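Local coordinates for protein putative marr-family transcriptional repressor (Streptomyces coelicolor, PDB 3ZPL) that binds DNA through a winged-helix motif and, as a member of the MarR family, probably regulates transcription as a repressor, at residues Q47-Y59 / V125-V137. Sequence-based numbering, arbitrary orientation.
Sequences QLQRDAGMPHVYY and VLRRTAPGHVDAV. With nucleotides of chain D.
The imidazole of His133 is held at both nitrogens: ND1 donates to Gln47 OE1 (3.2 Å), while NE2 lies 2.9 Å from the oxygen of a water that also meets His56 NE2. The amide oxygen approaches the histidine edge near the ring plane, and the donor lies in the carbonyl plane, which, with the water at NE2, is consistent with a set rotation of the ring. Gln47 reaches this position with CG anti to its backbone N (chi1 -177°) and a bend at chi2, its CG resting on Ala136 CB; its NE2 makes a weak bond to Asp51 OD2, one turn on. His133 is a knob in a hole lined by Gln47, Leu48, His56 and Tyr59. Leu48 CD1 packs against the imidazole near ND1, and the Tyr59 and His56 rings lie obliquely to it, at 49° and 39°, in a small aromatic cluster. Tyr59 has Leu48 CD2 over one face, and its CE1 edge meets Thr129 OG1, in plane. The Thr129 hydroxyl is turned back to Val125 O (2.7 Å from OG1), leaving CG2 to pack on Ala52 CB. Farther along, Met54 CE touches Val125 CG1 at 4.3 Å. Segments 47-52 and 125-137 run broadly antiparallel but inclined, their axes 10.1 Å apart at closest approach, and Tyr59 extends the contact to helix 56-66. On that helix Tyr58 points elsewhere, its OH making a weak bond to OP2 of DC13 of chain D. Val137 packs on Trp30 of the second subunit. The contact joins helix 120-142, which packs against that subunit, to the end of helix 24-52 and to helix 56-66, whose Tyr58 reaches the DNA backbone, an arrangement characteristic of the MarR winged-helix fold.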
loop_
_atom_site.group_PDB
_atom_site.type_symbol
_atom_site.label_atom_id
_atom_site.label_comp_id
_atom_site.label_asym_id
_atom_site.label_seq_id
_atom_site.Cartn_x
_atom_site.Cartn_y
_atom_site.Cartn_z
ATOM N N GLN A 47 9.296 -10.838 -1.283
ATOM C CA GLN A 47 10.495 -11.169 -0.551
ATOM C C GLN A 47 10.121 -11.951 0.718
ATOM O O GLN A 47 10.729 -12.976 1.027
ATOM C CB GLN A 47 11.255 -9.882 -0.216
ATOM C CG GLN A 47 12.581 -10.091 0.491
ATOM C CD GLN A 47 12.446 -10.001 1.994
ATOM O OE1 GLN A 47 11.814 -9.077 2.509
ATOM N NE2 GLN A 47 13.023 -10.970 2.708
ATOM N N LEU A 48 9.099 -11.486 1.428
ATOM C CA LEU A 48 8.692 -12.140 2.669
ATOM C C LEU A 48 7.876 -13.410 2.448
ATOM O O LEU A 48 7.942 -14.320 3.247
ATOM C CB LEU A 48 7.936 -11.177 3.559
ATOM C CG LEU A 48 8.875 -10.170 4.201
ATOM C CD1 LEU A 48 8.122 -8.932 4.664
ATOM C CD2 LEU A 48 9.624 -10.803 5.360
ATOM N N GLN A 49 7.134 -13.490 1.353
ATOM C CA GLN A 49 6.370 -14.697 1.048
ATOM C C GLN A 49 7.296 -15.876 0.709
ATOM O O GLN A 49 7.006 -17.018 1.092
ATOM C CB GLN A 49 5.346 -14.451 -0.081
ATOM N N ARG A 50 8.402 -15.621 0.007
ATOM C CA ARG A 50 9.338 -16.702 -0.324
ATOM C C ARG A 50 10.272 -17.028 0.833
ATOM O O ARG A 50 10.406 -18.183 1.194
ATOM C CB ARG A 50 10.185 -16.375 -1.564
ATOM N N ASP A 51 10.918 -16.009 1.396
ATOM C CA ASP A 51 11.970 -16.201 2.402
ATOM C C ASP A 51 11.446 -16.484 3.806
ATOM O O ASP A 51 12.191 -16.957 4.655
ATOM C CB ASP A 51 12.900 -14.978 2.460
ATOM C CG ASP A 51 13.563 -14.667 1.122
ATOM O OD1 ASP A 51 13.454 -15.481 0.177
ATOM O OD2 ASP A 51 14.193 -13.600 1.002
ATOM N N ALA A 52 10.170 -16.221 4.052
ATOM C CA ALA A 52 9.592 -16.372 5.404
ATOM C C ALA A 52 8.157 -16.935 5.458
ATOM O O ALA A 52 7.617 -17.144 6.532
ATOM C CB ALA A 52 9.643 -15.028 6.113
ATOM N N GLY A 53 7.529 -17.144 4.307
ATOM C CA GLY A 53 6.220 -17.780 4.255
ATOM C C GLY A 53 5.051 -16.944 4.732
ATOM O O GLY A 53 4.033 -17.498 5.098
ATOM N N MET A 54 5.162 -15.616 4.691
ATOM C CA MET A 54 4.044 -14.740 5.074
ATOM C C MET A 54 4.156 -13.358 4.456
ATOM O O MET A 54 5.255 -12.932 4.101
ATOM C CB MET A 54 3.992 -14.604 6.577
ATOM C CG MET A 54 5.033 -13.677 7.154
ATOM S SD MET A 54 4.994 -13.843 8.937
ATOM C CE MET A 54 6.745 -13.730 9.311
ATOM N N PRO A 55 3.021 -12.641 4.341
ATOM C CA PRO A 55 3.001 -11.320 3.728
ATOM C C PRO A 55 3.534 -10.243 4.639
ATOM O O PRO A 55 3.780 -10.490 5.796
ATOM C CB PRO A 55 1.528 -11.092 3.453
ATOM C CG PRO A 55 0.853 -11.823 4.554
ATOM C CD PRO A 55 1.677 -13.056 4.763
ATOM N N HIS A 56 3.742 -9.046 4.107
ATOM C CA HIS A 56 4.416 -7.987 4.865
ATOM C C HIS A 56 3.663 -7.592 6.119
ATOM O O HIS A 56 4.273 -7.340 7.145
ATOM C CB HIS A 56 4.671 -6.754 4.001
ATOM C CG HIS A 56 5.511 -5.710 4.677
ATOM N ND1 HIS A 56 5.318 -4.358 4.485
ATOM C CD2 HIS A 56 6.560 -5.815 5.529
ATOM C CE1 HIS A 56 6.217 -3.676 5.175
ATOM N NE2 HIS A 56 6.984 -4.536 5.818
ATOM N N VAL A 57 2.342 -7.535 6.045
ATOM C CA VAL A 57 1.566 -7.033 7.175
ATOM C C VAL A 57 1.691 -7.972 8.368
ATOM O O VAL A 57 1.893 -7.518 9.498
ATOM C CB VAL A 57 0.074 -6.868 6.837
ATOM C CG1 VAL A 57 -0.630 -6.120 7.959
ATOM C CG2 VAL A 57 -0.096 -6.139 5.509
ATOM N N TYR A 58 1.590 -9.272 8.100
ATOM C CA TYR A 58 1.773 -10.302 9.121
ATOM C C TYR A 58 3.152 -10.191 9.792
ATOM O O TYR A 58 3.254 -10.066 11.005
ATOM C CB TYR A 58 1.601 -11.684 8.496
ATOM C CG TYR A 58 0.159 -12.064 8.140
ATOM C CD1 TYR A 58 -0.837 -11.107 7.968
ATOM C CD2 TYR A 58 -0.179 -13.372 7.921
ATOM C CE1 TYR A 58 -2.133 -11.458 7.614
ATOM C CE2 TYR A 58 -1.464 -13.724 7.560
ATOM C CZ TYR A 58 -2.443 -12.761 7.419
ATOM O OH TYR A 58 -3.720 -13.155 7.081
ATOM N N TYR A 59 4.213 -10.247 9.000
ATOM C CA TYR A 59 5.573 -10.057 9.512
ATOM C C TYR A 59 5.651 -8.881 10.481
ATOM O O TYR A 59 6.275 -8.989 11.553
ATOM C CB TYR A 59 6.542 -9.840 8.355
ATOM C CG TYR A 59 7.990 -9.769 8.747
ATOM C CD1 TYR A 59 8.759 -10.919 8.849
ATOM C CD2 TYR A 59 8.603 -8.548 8.989
ATOM C CE1 TYR A 59 10.105 -10.865 9.187
ATOM C CE2 TYR A 59 9.947 -8.474 9.327
ATOM C CZ TYR A 59 10.690 -9.643 9.429
ATOM O OH TYR A 59 12.012 -9.580 9.765
ATOM N N VAL A 125 11.692 -17.383 13.567
ATOM C CA VAL A 125 11.457 -16.948 12.180
ATOM C C VAL A 125 11.908 -15.502 11.951
ATOM O O VAL A 125 12.379 -15.155 10.867
ATOM C CB VAL A 125 9.991 -17.091 11.775
ATOM C CG1 VAL A 125 9.761 -16.553 10.392
ATOM C CG2 VAL A 125 9.587 -18.545 11.786
ATOM N N LEU A 126 11.783 -14.662 12.968
ATOM C CA LEU A 126 12.275 -13.294 12.848
ATOM C C LEU A 126 13.788 -13.302 12.763
ATOM O O LEU A 126 14.364 -12.684 11.871
ATOM C CB LEU A 126 11.844 -12.431 14.025
ATOM C CG LEU A 126 10.471 -11.802 13.861
ATOM C CD1 LEU A 126 9.417 -12.887 13.881
ATOM C CD2 LEU A 126 10.205 -10.810 14.969
ATOM N N ARG A 127 14.424 -14.021 13.690
ATOM C CA ARG A 127 15.895 -14.109 13.733
ATOM C C ARG A 127 16.429 -14.617 12.387
ATOM O O ARG A 127 17.375 -14.060 11.843
ATOM C CB ARG A 127 16.364 -15.009 14.892
ATOM C CG ARG A 127 17.812 -14.770 15.336
ATOM C CD ARG A 127 18.336 -15.767 16.373
ATOM N N ARG A 128 15.772 -15.641 11.844
ATOM C CA ARG A 128 16.155 -16.214 10.564
ATOM C C ARG A 128 15.981 -15.225 9.397
ATOM O O ARG A 128 16.872 -15.118 8.552
ATOM C CB ARG A 128 15.385 -17.518 10.303
ATOM N N THR A 129 14.877 -14.472 9.365
ATOM C CA THR A 129 14.510 -13.721 8.156
ATOM C C THR A 129 14.823 -12.223 8.156
ATOM O O THR A 129 15.107 -11.646 7.097
ATOM C CB THR A 129 13.024 -13.881 7.871
ATOM O OG1 THR A 129 12.279 -13.322 8.953
ATOM C CG2 THR A 129 12.677 -15.355 7.712
ATOM N N ALA A 130 14.756 -11.581 9.321
ATOM C CA ALA A 130 14.978 -10.130 9.417
ATOM C C ALA A 130 16.117 -9.580 8.560
ATOM O O ALA A 130 15.892 -8.655 7.778
ATOM C CB ALA A 130 15.148 -9.701 10.863
ATOM N N PRO A 131 17.340 -10.122 8.694
ATOM C CA PRO A 131 18.445 -9.668 7.836
ATOM C C PRO A 131 18.084 -9.579 6.350
ATOM O O PRO A 131 18.402 -8.587 5.708
ATOM C CB PRO A 131 19.539 -10.733 8.049
ATOM C CG PRO A 131 19.093 -11.590 9.189
ATOM C CD PRO A 131 17.804 -11.049 9.737
ATOM N N GLY A 132 17.438 -10.613 5.811
ATOM C CA GLY A 132 16.924 -10.567 4.444
ATOM C C GLY A 132 15.988 -9.383 4.261
ATOM O O GLY A 132 16.211 -8.534 3.403
ATOM N N HIS A 133 14.956 -9.304 5.096
ATOM C CA HIS A 133 13.978 -8.232 4.978
ATOM C C HIS A 133 14.601 -6.847 5.130
ATOM O O HIS A 133 14.179 -5.896 4.462
ATOM C CB HIS A 133 12.849 -8.386 6.002
ATOM C CG HIS A 133 11.860 -7.258 5.963
ATOM N ND1 HIS A 133 10.996 -7.069 4.903
ATOM C CD2 HIS A 133 11.632 -6.239 6.822
ATOM C CE1 HIS A 133 10.266 -5.993 5.123
ATOM N NE2 HIS A 133 10.632 -5.470 6.278
ATOM N N VAL A 134 15.589 -6.727 6.010
ATOM C CA VAL A 134 16.282 -5.450 6.191
ATOM C C VAL A 134 17.034 -5.066 4.918
ATOM O O VAL A 134 16.872 -3.954 4.436
ATOM C CB VAL A 134 17.192 -5.464 7.431
ATOM C CG1 VAL A 134 18.092 -4.248 7.468
ATOM C CG2 VAL A 134 16.334 -5.506 8.690
ATOM N N ASP A 135 17.815 -5.988 4.355
ATOM C CA ASP A 135 18.479 -5.750 3.065
ATOM C C ASP A 135 17.492 -5.208 2.043
ATOM O O ASP A 135 17.691 -4.135 1.486
ATOM C CB ASP A 135 19.081 -7.045 2.482
ATOM C CG ASP A 135 20.560 -7.269 2.857
ATOM O OD1 ASP A 135 21.294 -6.357 3.352
ATOM O OD2 ASP A 135 20.991 -8.415 2.603
ATOM N N ALA A 136 16.426 -5.975 1.802
ATOM C CA ALA A 136 15.415 -5.612 0.805
ATOM C C ALA A 136 14.864 -4.195 1.020
ATOM O O ALA A 136 14.660 -3.454 0.061
ATOM C CB ALA A 136 14.277 -6.628 0.804
ATOM N N VAL A 137 14.648 -3.826 2.280
ATOM C CA VAL A 137 14.201 -2.475 2.626
ATOM C C VAL A 137 15.313 -1.436 2.446
ATOM O O VAL A 137 15.037 -0.285 2.103
ATOM C CB VAL A 137 13.642 -2.426 4.062
ATOM C CG1 VAL A 137 13.389 -0.989 4.503
ATOM C CG2 VAL A 137 12.355 -3.237 4.139
ATOM P P DT D 12 -2.669 -16.020 3.806
ATOM O OP1 DT D 12 -1.236 -15.710 4.096
ATOM O OP2 DT D 12 -3.500 -16.859 4.716
ATOM O "O5'" DT D 12 -3.500 -14.670 3.657
ATOM C "C5'" DT D 12 -3.032 -13.654 2.778
ATOM C "C4'" DT D 12 -4.116 -12.624 2.609
ATOM O "O4'" DT D 12 -5.291 -13.235 2.035
ATOM C "C3'" DT D 12 -4.573 -11.968 3.915
ATOM O "O3'" DT D 12 -4.164 -10.605 3.809
ATOM C "C2'" DT D 12 -6.076 -12.206 3.950
ATOM C "C1'" DT D 12 -6.413 -12.529 2.510
ATOM N N1 DT D 12 -7.604 -13.380 2.309
ATOM C C2 DT D 12 -8.662 -12.878 1.580
ATOM O O2 DT D 12 -8.659 -11.764 1.082
ATOM N N3 DT D 12 -9.728 -13.735 1.450
ATOM C C4 DT D 12 -9.835 -15.013 1.964
ATOM O O4 DT D 12 -10.841 -15.679 1.739
ATOM C C5 DT D 12 -8.689 -15.474 2.719
ATOM C C7 DT D 12 -8.717 -16.842 3.321
ATOM C C6 DT D 12 -7.650 -14.642 2.859
ATOM P P DC D 13 -4.607 -9.527 4.867
ATOM O OP1 DC D 13 -3.661 -8.386 4.757
ATOM O OP2 DC D 13 -4.792 -10.203 6.168
ATOM O "O5'" DC D 13 -5.970 -8.983 4.244
ATOM C "C5'" DC D 13 -5.924 -8.097 3.095
ATOM C "C4'" DC D 13 -7.296 -7.534 2.821
ATOM O "O4'" DC D 13 -8.212 -8.641 2.629
ATOM C "C3'" DC D 13 -7.854 -6.709 3.983
ATOM O "O3'" DC D 13 -8.354 -5.440 3.532
ATOM C "C2'" DC D 13 -8.890 -7.633 4.611
ATOM C "C1'" DC D 13 -9.367 -8.448 3.425
ATOM N N1 DC D 13 -9.940 -9.774 3.732
ATOM C C2 DC D 13 -11.127 -10.154 3.101
ATOM O O2 DC D 13 -11.661 -9.369 2.314
ATOM N N3 DC D 13 -11.673 -11.359 3.382
ATOM C C4 DC D 13 -11.060 -12.186 4.231
ATOM N N4 DC D 13 -11.622 -13.378 4.461
ATOM C C5 DC D 13 -9.832 -11.837 4.868
ATOM C C6 DC D 13 -9.322 -10.625 4.607
HETATM O O HOH W 1 9.074 -3.858 8.188
#